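Local coordinates for protein polyphosphate kinase (Porphyromonas gingivalis, PDB 2O8R) that probably catalyses the reversible transfer of the terminal phosphate of ATP to a growing chain of inorganic polyphosphate, with magnesium as cofactor, at residues V358-E363 and Q456-L461; S335-I340 and A443-H448; Y345-P350 and Y354-R359. The protein carries 3 engineered substitutions. All blocks are in the same frame, centred on the assembly; numbering follows the deposited sequence.

Interaction 1. Residues V358-E363 and Q456-L461; sequences VRLLME and QGIALL. With SO4 (sulfate ion), chain I.
Leu360 meets Leu460 and Ile458 in a purely apolar contact between a helix and the sheet it packs on. A single methyl of Leu360 does the touching. Its CG lies anti to the backbone N (chi1 -165°), and this extends CD2 from the helix toward the strand. Leu360 CD2 comes 3.8 Å from Leu460 CD1, and the two side chains meet tip to tip. The second methyl of Leu460 is nearly as close, with its CD2 4.2 Å from Leu360 CD2. Ile458 presents its CG2 branch, and this methyl lies 4.1 Å from Leu360 CD2, again tip to tip. Ile458 and Leu460 sit two residues apart on strand 457-462 and point to the same side. Ala459 between them points away from the helix.

This is the helix-on-sheet packing of an alpha/beta domain in the phospholipase D clan. Helix 355-365 lies on a mixed sheet in which strand 457-462 runs antiparallel to both of its neighbours, 442-447 and 474-481. Met337 of helix 336-342 also touches Leu360 and Ile458, and Leu361 turns to helix 385-395.

The chain of Arg359 is bent, and its NE is hydrogen-bonded to O4 of a sulfate ion, probably picked up from the crystallisation solution; the very short modelled length of this bond should not be relied on. The oxygen lies at the edge of the guanidinium group, near its plane. NH1 of Arg359 forms a salt bridge with Glu331, and Gln395 of the second subunit packs against the same arginine.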
loop_
_atom_site.group_PDB
_atom_site.type_symbol
_atom_site.label_atom_id
_atom_site.label_comp_id
_atom_site.label_asym_id
_atom_site.label_seq_id
_atom_site.Cartn_x
_atom_site.Cartn_y
_atom_site.Cartn_z
ATOM N N VAL A 358 20.482 -7.385 -4.910
ATOM C CA VAL A 358 19.479 -8.418 -5.186
ATOM C C VAL A 358 19.934 -9.442 -6.251
ATOM O O VAL A 358 19.714 -10.637 -6.091
ATOM C CB VAL A 358 18.108 -7.802 -5.527
ATOM C CG1 VAL A 358 18.210 -6.918 -6.753
ATOM C CG2 VAL A 358 17.057 -8.887 -5.729
ATOM N N ARG A 359 20.577 -8.962 -7.315
ATOM C CA ARG A 359 21.261 -9.800 -8.305
ATOM C C ARG A 359 22.203 -10.818 -7.649
ATOM O O ARG A 359 22.188 -12.012 -7.977
ATOM C CB ARG A 359 22.105 -8.914 -9.203
ATOM C CG ARG A 359 21.868 -9.110 -10.652
ATOM C CD ARG A 359 21.357 -7.827 -11.232
ATOM N NE ARG A 359 22.349 -7.019 -11.956
ATOM C CZ ARG A 359 23.441 -7.462 -12.580
ATOM N NH1 ARG A 359 24.222 -6.600 -13.204
ATOM N NH2 ARG A 359 23.758 -8.748 -12.610
ATOM N N LEU A 360 23.029 -10.321 -6.729
ATOM C CA LEU A 360 23.939 -11.150 -5.972
ATOM C C LEU A 360 23.152 -12.157 -5.157
ATOM O O LEU A 360 23.421 -13.356 -5.204
ATOM C CB LEU A 360 24.809 -10.297 -5.051
ATOM C CG LEU A 360 25.994 -11.098 -4.529
ATOM C CD1 LEU A 360 26.929 -11.389 -5.687
ATOM C CD2 LEU A 360 26.718 -10.344 -3.446
ATOM N N LEU A 361 22.161 -11.662 -4.429
ATOM C CA LEU A 361 21.279 -12.537 -3.670
ATOM C C LEU A 361 20.664 -13.618 -4.546
ATOM O O LEU A 361 20.572 -14.769 -4.128
ATOM C CB LEU A 361 20.192 -11.740 -2.955
ATOM C CG LEU A 361 20.687 -11.025 -1.696
ATOM C CD1 LEU A 361 19.595 -10.144 -1.132
ATOM C CD2 LEU A 361 21.171 -12.023 -0.656
HETATM N N MSE A 362 20.280 -13.259 -5.766
HETATM C CA MSE A 362 19.686 -14.223 -6.692
HETATM C C MSE A 362 20.695 -15.244 -7.195
HETATM O O MSE A 362 20.362 -16.420 -7.332
HETATM C CB MSE A 362 19.029 -13.519 -7.868
HETATM C CG MSE A 362 17.725 -12.843 -7.527
HETATM SE SE MSE A 362 16.967 -11.960 -9.091
HETATM C CE MSE A 362 17.922 -10.279 -9.101
ATOM N N GLU A 363 21.920 -14.801 -7.470
ATOM C CA GLU A 363 22.987 -15.740 -7.817
ATOM C C GLU A 363 23.107 -16.748 -6.706
ATOM O O GLU A 363 22.973 -17.946 -6.946
ATOM C CB GLU A 363 24.332 -15.034 -8.055
ATOM C CG GLU A 363 24.462 -14.540 -9.481
ATOM C CD GLU A 363 25.851 -14.074 -9.869
ATOM O OE1 GLU A 363 26.822 -14.278 -9.102
ATOM O OE2 GLU A 363 25.964 -13.487 -10.968
ATOM N N GLN A 456 34.094 -18.921 4.389
ATOM C CA GLN A 456 34.451 -18.267 3.144
ATOM C C GLN A 456 33.171 -17.682 2.571
ATOM O O GLN A 456 32.084 -18.232 2.770
ATOM C CB GLN A 456 35.057 -19.293 2.188
ATOM C CG GLN A 456 36.168 -18.792 1.296
ATOM C CD GLN A 456 36.975 -19.939 0.704
ATOM O OE1 GLN A 456 37.578 -20.728 1.437
ATOM N NE2 GLN A 456 36.986 -20.039 -0.627
ATOM N N GLY A 457 33.286 -16.556 1.883
ATOM C CA GLY A 457 32.100 -15.933 1.313
ATOM C C GLY A 457 32.192 -14.462 0.991
ATOM O O GLY A 457 33.257 -13.947 0.660
ATOM N N ILE A 458 31.047 -13.795 1.072
ATOM C CA ILE A 458 30.918 -12.397 0.676
ATOM C C ILE A 458 30.227 -11.599 1.776
ATOM O O ILE A 458 29.166 -11.980 2.269
ATOM C CB ILE A 458 30.095 -12.246 -0.626
ATOM C CG1 ILE A 458 30.758 -12.976 -1.790
ATOM C CG2 ILE A 458 29.967 -10.803 -0.990
ATOM C CD1 ILE A 458 29.883 -13.087 -3.039
ATOM N N ALA A 459 30.839 -10.492 2.160
ATOM C CA ALA A 459 30.206 -9.571 3.076
ATOM C C ALA A 459 29.816 -8.320 2.316
ATOM O O ALA A 459 30.608 -7.791 1.533
ATOM C CB ALA A 459 31.144 -9.226 4.240
ATOM N N LEU A 460 28.586 -7.866 2.536
ATOM C CA LEU A 460 28.113 -6.587 2.017
ATOM C C LEU A 460 27.894 -5.661 3.197
ATOM O O LEU A 460 27.170 -6.025 4.120
ATOM C CB LEU A 460 26.790 -6.792 1.291
ATOM C CG LEU A 460 26.740 -7.132 -0.195
ATOM C CD1 LEU A 460 27.804 -8.113 -0.593
ATOM C CD2 LEU A 460 25.366 -7.674 -0.538
ATOM N N LEU A 461 28.542 -4.493 3.184
ATOM C CA LEU A 461 28.429 -3.481 4.262
ATOM C C LEU A 461 28.113 -2.118 3.707
ATOM O O LEU A 461 28.605 -1.752 2.644
ATOM C CB LEU A 461 29.705 -3.369 5.078
ATOM C CG LEU A 461 30.021 -4.625 5.874
ATOM C CD1 LEU A 461 30.999 -5.526 5.092
ATOM C CD2 LEU A 461 30.596 -4.208 7.203
HETATM S S SO4 I . 20.747 -4.245 -14.106
HETATM O O1 SO4 I . 21.266 -4.733 -15.382
HETATM O O2 SO4 I . 21.075 -2.830 -13.937
HETATM O O3 SO4 I . 19.296 -4.397 -14.078
HETATM O O4 SO4 I . 21.343 -5.015 -13.027
#

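Interaction 2. Residues S335-I340 and A443-H448; sequences SLMEGI and ALILYH
Met337 reaches from the first turn of helix 336-342 to Ile445 and Tyr447 on strand 442-447. The residue is present as selenomethionine.

The apolar contacts centre on its terminal methyl. The chain runs out straight through chi2 and then bends at chi3 (88°), which sets CE against the strand. CE lies 3.7 Å from Ile445 CG2. It also lies 3.4 Å from Tyr447 CE1, approaching the ring obliquely. The side chains of Met337 and Tyr447 slide past each other in opposite directions. The phenol end reaches back to the root of the methionine, with Tyr447 OH 3.7 Å from Met337 CB. Ile445 and Tyr447 are two residues apart and both point toward the helix, while Leu446 between them points away. Leu360 and Val370 also touch Met337 and Ile445.

The polar bonds lie at the start of the helix and none crosses to the strand. Ser335 is the N-cap, and its OG accepts from Glu338 N at 3.3 Å with an N-H...O angle of 152°. The carboxylate of Glu363 on helix 355-365 accepts from the two amides before that of Glu338, OE2 from Leu336 N and OE1 from Met337 N. Glu338 turns away from the strand along its first bond and forms a salt bridge with Arg341.

The chemistry is thus divided. Helix and strand meet through shape and dispersion alone, with no directional bond between them. The first amides of the helix are satisfied by Ser335 and Glu363. The positive end of the helix dipole would be expected to favour the ionised form of the Glu363 carboxylate.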
loop_
_atom_site.group_PDB
_atom_site.type_symbol
_atom_site.label_atom_id
_atom_site.label_comp_id
_atom_site.label_asym_id
_atom_site.label_seq_id
_atom_site.Cartn_x
_atom_site.Cartn_y
_atom_site.Cartn_z
ATOM N N SER A 335 30.483 -14.503 -13.253
ATOM C CA SER A 335 29.302 -14.320 -12.425
ATOM C C SER A 335 29.662 -13.288 -11.381
ATOM O O SER A 335 30.847 -13.087 -11.090
ATOM C CB SER A 335 28.900 -15.624 -11.744
ATOM O OG SER A 335 29.794 -15.937 -10.690
ATOM N N LEU A 336 28.641 -12.646 -10.818
ATOM C CA LEU A 336 28.835 -11.576 -9.850
ATOM C C LEU A 336 29.626 -12.035 -8.640
ATOM O O LEU A 336 30.548 -11.342 -8.209
ATOM C CB LEU A 336 27.507 -10.945 -9.439
ATOM C CG LEU A 336 26.912 -10.051 -10.529
ATOM C CD1 LEU A 336 25.497 -9.701 -10.176
ATOM C CD2 LEU A 336 27.758 -8.779 -10.769
HETATM N N MSE A 337 29.308 -13.219 -8.126
HETATM C CA MSE A 337 30.041 -13.747 -6.974
HETATM C C MSE A 337 31.498 -14.010 -7.302
HETATM O O MSE A 337 32.367 -13.872 -6.441
HETATM C CB MSE A 337 29.413 -15.029 -6.475
HETATM C CG MSE A 337 27.985 -14.876 -6.109
HETATM SE SE MSE A 337 27.332 -16.607 -5.634
HETATM C CE MSE A 337 27.808 -16.583 -3.747
ATOM N N GLU A 338 31.758 -14.391 -8.548
ATOM C CA GLU A 338 33.118 -14.575 -8.996
ATOM C C GLU A 338 33.841 -13.245 -8.948
ATOM O O GLU A 338 34.949 -13.172 -8.438
ATOM C CB GLU A 338 33.161 -15.189 -10.394
ATOM C CG GLU A 338 33.239 -16.709 -10.400
ATOM C CD GLU A 338 34.669 -17.228 -10.276
ATOM O OE1 GLU A 338 35.337 -16.969 -9.246
ATOM O OE2 GLU A 338 35.134 -17.900 -11.222
ATOM N N GLY A 339 33.192 -12.193 -9.441
ATOM C CA GLY A 339 33.748 -10.838 -9.409
ATOM C C GLY A 339 34.197 -10.385 -8.031
ATOM O O GLY A 339 35.318 -9.896 -7.882
ATOM N N ILE A 340 33.336 -10.558 -7.021
ATOM C CA ILE A 340 33.657 -10.122 -5.655
ATOM C C ILE A 340 34.730 -11.002 -5.015
ATOM O O ILE A 340 35.480 -10.546 -4.147
ATOM C CB ILE A 340 32.434 -10.126 -4.709
ATOM C CG1 ILE A 340 31.115 -9.979 -5.470
ATOM C CG2 ILE A 340 32.600 -9.063 -3.641
ATOM C CD1 ILE A 340 30.554 -8.595 -5.521
ATOM N N ALA A 443 24.992 -7.545 4.945
ATOM C CA ALA A 443 24.518 -8.836 4.443
ATOM C C ALA A 443 25.696 -9.808 4.398
ATOM O O ALA A 443 26.860 -9.393 4.399
ATOM C CB ALA A 443 23.892 -8.689 3.075
ATOM N N LEU A 444 25.401 -11.102 4.363
ATOM C CA LEU A 444 26.454 -12.106 4.440
ATOM C C LEU A 444 26.089 -13.343 3.675
ATOM O O LEU A 444 25.073 -13.963 3.959
ATOM C CB LEU A 444 26.709 -12.507 5.890
ATOM C CG LEU A 444 27.810 -13.535 6.112
ATOM C CD1 LEU A 444 29.185 -12.985 5.723
ATOM C CD2 LEU A 444 27.802 -13.970 7.551
ATOM N N ILE A 445 26.928 -13.705 2.711
ATOM C CA ILE A 445 26.749 -14.951 1.975
ATOM C C ILE A 445 27.885 -15.895 2.340
ATOM O O ILE A 445 29.049 -15.549 2.158
ATOM C CB ILE A 445 26.725 -14.717 0.461
ATOM C CG1 ILE A 445 25.547 -13.831 0.081
ATOM C CG2 ILE A 445 26.577 -16.020 -0.261
ATOM C CD1 ILE A 445 25.797 -13.047 -1.159
ATOM N N LEU A 446 27.548 -17.076 2.864
ATOM C CA LEU A 446 28.568 -18.040 3.295
ATOM C C LEU A 446 28.637 -19.279 2.391
ATOM O O LEU A 446 27.614 -19.872 2.018
ATOM C CB LEU A 446 28.363 -18.452 4.758
ATOM C CG LEU A 446 28.508 -17.391 5.857
ATOM C CD1 LEU A 446 28.029 -17.956 7.180
ATOM C CD2 LEU A 446 29.936 -16.830 5.991
ATOM N N TYR A 447 29.861 -19.655 2.040
ATOM C CA TYR A 447 30.094 -20.835 1.239
ATOM C C TYR A 447 30.208 -22.064 2.122
ATOM O O TYR A 447 30.552 -21.947 3.301
ATOM C CB TYR A 447 31.382 -20.671 0.453
ATOM C CG TYR A 447 31.286 -19.656 -0.658
ATOM C CD1 TYR A 447 30.257 -19.704 -1.590
ATOM C CD2 TYR A 447 32.245 -18.665 -0.795
ATOM C CE1 TYR A 447 30.179 -18.776 -2.616
ATOM C CE2 TYR A 447 32.181 -17.733 -1.818
ATOM C CZ TYR A 447 31.149 -17.785 -2.722
ATOM O OH TYR A 447 31.103 -16.844 -3.731
ATOM N N HIS A 448 29.907 -23.233 1.555
ATOM C CA HIS A 448 30.210 -24.503 2.209
ATOM C C HIS A 448 31.727 -24.615 2.338
ATOM O O HIS A 448 32.460 -24.406 1.367
ATOM C CB HIS A 448 29.686 -25.681 1.397
ATOM C CG HIS A 448 28.204 -25.875 1.480
ATOM N ND1 HIS A 448 27.380 -25.791 0.376
ATOM C CD2 HIS A 448 27.399 -26.180 2.526
ATOM C CE1 HIS A 448 26.131 -26.025 0.741
ATOM N NE2 HIS A 448 26.116 -26.262 2.041
#

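Interaction 3. Residues Y345-P350 and Y354-R359; sequences YLIHVP and YDYVVR. With SO4 (sulfate ion), chain I.
Val349 and Tyr354 are brought together by their first torsions. In Val349 CG1 lies anti to the carbonyl carbon (chi1 -65°), which leaves CG2 between the backbone N and that carbon. Tyr354 has CG anti to its carbonyl carbon (chi1 -81°), and its ring then comes nearer the strand than its CB does. The two side chains cross at about a right angle. Val349 lies over one face of the ring in a CH-pi contact. Its CB is 4.0 Å from the centroid of the Tyr354 ring, 19° off the normal. CG2 sits further toward the phenol end, 3.7 Å from Tyr354 CZ and 3.6 Å from Tyr354 OH.

The second pair lies further back along the strand. Ile347 CD1 approaches the Tyr356 ring obliquely, 4.1 Å from Tyr356 CD1. These side chains also cross at about a right angle. The other flank of the Tyr356 ring faces its own helix: CD2 lies 4.0 Å above the guanidinium plane of Arg359, offset toward the rim. The hydroxyl of Tyr356 is bonded to Glu331 OE2 and to Ser327 N, which fixes the far end of the ring. Glu331 thus serves both Tyr356 and Arg359. His348, on the other side of the strand, makes a weak hydrogen bond to Glu641.

The Tyr354 side chain is about 4 Å from that of Tyr474, a predicted ATP-binding residue, so this end of the contact borders the probable nucleotide site. The whole forms the first half of a beta-alpha-beta crossover. Strand 345-349 turns into helix 355-365, which leads to the parallel strand 370-377 further across the same mixed sheet of the phospholipase D-like domain.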
loop_
_atom_site.group_PDB
_atom_site.type_symbol
_atom_site.label_atom_id
_atom_site.label_comp_id
_atom_site.label_asym_id
_atom_site.label_seq_id
_atom_site.Cartn_x
_atom_site.Cartn_y
_atom_site.Cartn_z
ATOM N N TYR A 345 34.553 -4.269 -4.338
ATOM C CA TYR A 345 33.826 -3.268 -5.086
ATOM C C TYR A 345 33.191 -2.214 -4.151
ATOM O O TYR A 345 32.822 -2.492 -3.009
ATOM C CB TYR A 345 32.807 -3.937 -6.027
ATOM C CG TYR A 345 33.439 -4.672 -7.196
ATOM C CD1 TYR A 345 33.560 -4.070 -8.457
ATOM C CD2 TYR A 345 33.920 -5.970 -7.042
ATOM C CE1 TYR A 345 34.157 -4.748 -9.528
ATOM C CE2 TYR A 345 34.510 -6.650 -8.098
ATOM C CZ TYR A 345 34.622 -6.044 -9.335
ATOM O OH TYR A 345 35.216 -6.756 -10.358
ATOM N N LEU A 346 33.100 -0.995 -4.649
ATOM C CA LEU A 346 32.460 0.084 -3.936
ATOM C C LEU A 346 31.316 0.539 -4.813
ATOM O O LEU A 346 31.517 0.872 -5.977
ATOM C CB LEU A 346 33.449 1.226 -3.789
ATOM C CG LEU A 346 33.514 2.058 -2.529
ATOM C CD1 LEU A 346 33.530 1.180 -1.270
ATOM C CD2 LEU A 346 34.773 2.879 -2.644
ATOM N N ILE A 347 30.109 0.538 -4.276
ATOM C CA ILE A 347 28.970 1.012 -5.046
ATOM C C ILE A 347 28.385 2.248 -4.393
ATOM O O ILE A 347 28.004 2.233 -3.223
ATOM C CB ILE A 347 27.893 -0.059 -5.171
ATOM C CG1 ILE A 347 28.450 -1.307 -5.875
ATOM C CG2 ILE A 347 26.652 0.506 -5.847
ATOM C CD1 ILE A 347 29.066 -1.054 -7.241
ATOM N N HIS A 348 28.335 3.320 -5.163
ATOM C CA HIS A 348 27.841 4.592 -4.687
ATOM C C HIS A 348 26.490 4.847 -5.309
ATOM O O HIS A 348 26.381 5.162 -6.499
ATOM C CB HIS A 348 28.813 5.705 -5.070
ATOM C CG HIS A 348 30.221 5.444 -4.642
ATOM N ND1 HIS A 348 30.635 5.571 -3.333
ATOM C CD2 HIS A 348 31.312 5.064 -5.349
ATOM C CE1 HIS A 348 31.920 5.276 -3.253
ATOM N NE2 HIS A 348 32.354 4.966 -4.461
ATOM N N VAL A 349 25.449 4.726 -4.508
ATOM C CA VAL A 349 24.130 4.861 -5.081
ATOM C C VAL A 349 23.491 6.183 -4.856
ATOM O O VAL A 349 23.650 6.775 -3.787
ATOM C CB VAL A 349 23.086 3.853 -4.554
ATOM C CG1 VAL A 349 23.447 2.443 -4.933
ATOM C CG2 VAL A 349 22.847 4.034 -3.030
ATOM N N PRO A 350 23.065 6.749 -5.969
ATOM C CA PRO A 350 22.018 6.848 -6.947
ATOM C C PRO A 350 22.837 6.649 -8.232
ATOM O O PRO A 350 22.354 6.048 -9.184
ATOM C CB PRO A 350 21.522 8.281 -6.813
ATOM C CG PRO A 350 22.375 8.906 -5.732
ATOM C CD PRO A 350 23.622 8.084 -5.741
ATOM N N TYR A 354 20.965 0.112 -7.771
ATOM C CA TYR A 354 20.735 -0.601 -6.541
ATOM C C TYR A 354 20.776 -2.107 -6.795
ATOM O O TYR A 354 20.820 -2.909 -5.857
ATOM C CB TYR A 354 19.371 -0.204 -5.991
ATOM C CG TYR A 354 19.355 1.113 -5.244
ATOM C CD1 TYR A 354 19.231 2.322 -5.919
ATOM C CD2 TYR A 354 19.451 1.144 -3.857
ATOM C CE1 TYR A 354 19.206 3.535 -5.234
ATOM C CE2 TYR A 354 19.433 2.349 -3.164
ATOM C CZ TYR A 354 19.305 3.542 -3.854
ATOM O OH TYR A 354 19.274 4.734 -3.152
ATOM N N ASP A 355 20.802 -2.481 -8.072
ATOM C CA ASP A 355 20.542 -3.854 -8.500
ATOM C C ASP A 355 21.540 -4.925 -8.068
ATOM O O ASP A 355 21.218 -6.108 -8.066
ATOM C CB ASP A 355 20.372 -3.885 -10.008
ATOM C CG ASP A 355 19.188 -3.084 -10.461
ATOM O OD1 ASP A 355 18.325 -2.774 -9.613
ATOM O OD2 ASP A 355 19.114 -2.769 -11.660
ATOM N N TYR A 356 22.739 -4.525 -7.683
ATOM C CA TYR A 356 23.760 -5.508 -7.388
ATOM C C TYR A 356 23.476 -6.347 -6.158
ATOM O O TYR A 356 23.798 -7.524 -6.136
ATOM C CB TYR A 356 25.144 -4.867 -7.311
ATOM C CG TYR A 356 25.693 -4.470 -8.665
ATOM C CD1 TYR A 356 25.970 -3.138 -8.956
ATOM C CD2 TYR A 356 25.913 -5.429 -9.666
ATOM C CE1 TYR A 356 26.465 -2.767 -10.201
ATOM C CE2 TYR A 356 26.399 -5.064 -10.923
ATOM C CZ TYR A 356 26.679 -3.731 -11.178
ATOM O OH TYR A 356 27.169 -3.348 -12.409
ATOM N N VAL A 357 22.859 -5.755 -5.146
ATOM C CA VAL A 357 22.536 -6.495 -3.930
ATOM C C VAL A 357 21.589 -7.668 -4.229
ATOM O O VAL A 357 21.883 -8.819 -3.872
ATOM C CB VAL A 357 21.968 -5.562 -2.828
ATOM C CG1 VAL A 357 21.448 -6.361 -1.629
ATOM C CG2 VAL A 357 23.031 -4.550 -2.393
ATOM N N VAL A 358 20.482 -7.385 -4.910
ATOM C CA VAL A 358 19.479 -8.418 -5.186
ATOM C C VAL A 358 19.934 -9.442 -6.251
ATOM O O VAL A 358 19.714 -10.637 -6.091
ATOM C CB VAL A 358 18.108 -7.802 -5.527
ATOM C CG1 VAL A 358 18.210 -6.918 -6.753
ATOM C CG2 VAL A 358 17.057 -8.887 -5.729
ATOM N N ARG A 359 20.577 -8.962 -7.315
ATOM C CA ARG A 359 21.261 -9.800 -8.305
ATOM C C ARG A 359 22.203 -10.818 -7.649
ATOM O O ARG A 359 22.188 -12.012 -7.977
ATOM C CB ARG A 359 22.105 -8.914 -9.203
ATOM C CG ARG A 359 21.868 -9.110 -10.652
ATOM C CD ARG A 359 21.357 -7.827 -11.232
ATOM N NE ARG A 359 22.349 -7.019 -11.956
ATOM C CZ ARG A 359 23.441 -7.462 -12.580
ATOM N NH1 ARG A 359 24.222 -6.600 -13.204
ATOM N NH2 ARG A 359 23.758 -8.748 -12.610
HETATM S S SO4 I . 20.747 -4.245 -14.106
HETATM O O1 SO4 I . 21.266 -4.733 -15.382
HETATM O O2 SO4 I . 21.075 -2.830 -13.937
HETATM O O3 SO4 I . 19.296 -4.397 -14.078
HETATM O O4 SO4 I . 21.343 -5.015 -13.027
#

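How the interactions relate
All three contacts are largely apolar. Interaction 1 is wholly buried, while interactions 2 and 3 each include one partly exposed tyrosine. Interactions 1 and 3 use helix 355-365, packed on different strands of one sheet. Interaction 2 sets the neighbouring helix 336-342 on strand 442-447, which pairs with strand 457-462 of interaction 1. Their centres are only about 5 Å apart, and Leu360 and Met337 meet between them. Interaction 1 rests on aliphatic methyls alone, interaction 2 adds a tyrosine, and interaction 3 uses two aromatic rings, one beside the predicted ATP site. The segments of interactions 1 and 3 also reach the sulfate and the second subunit, whereas those of interaction 2 touch no other chain.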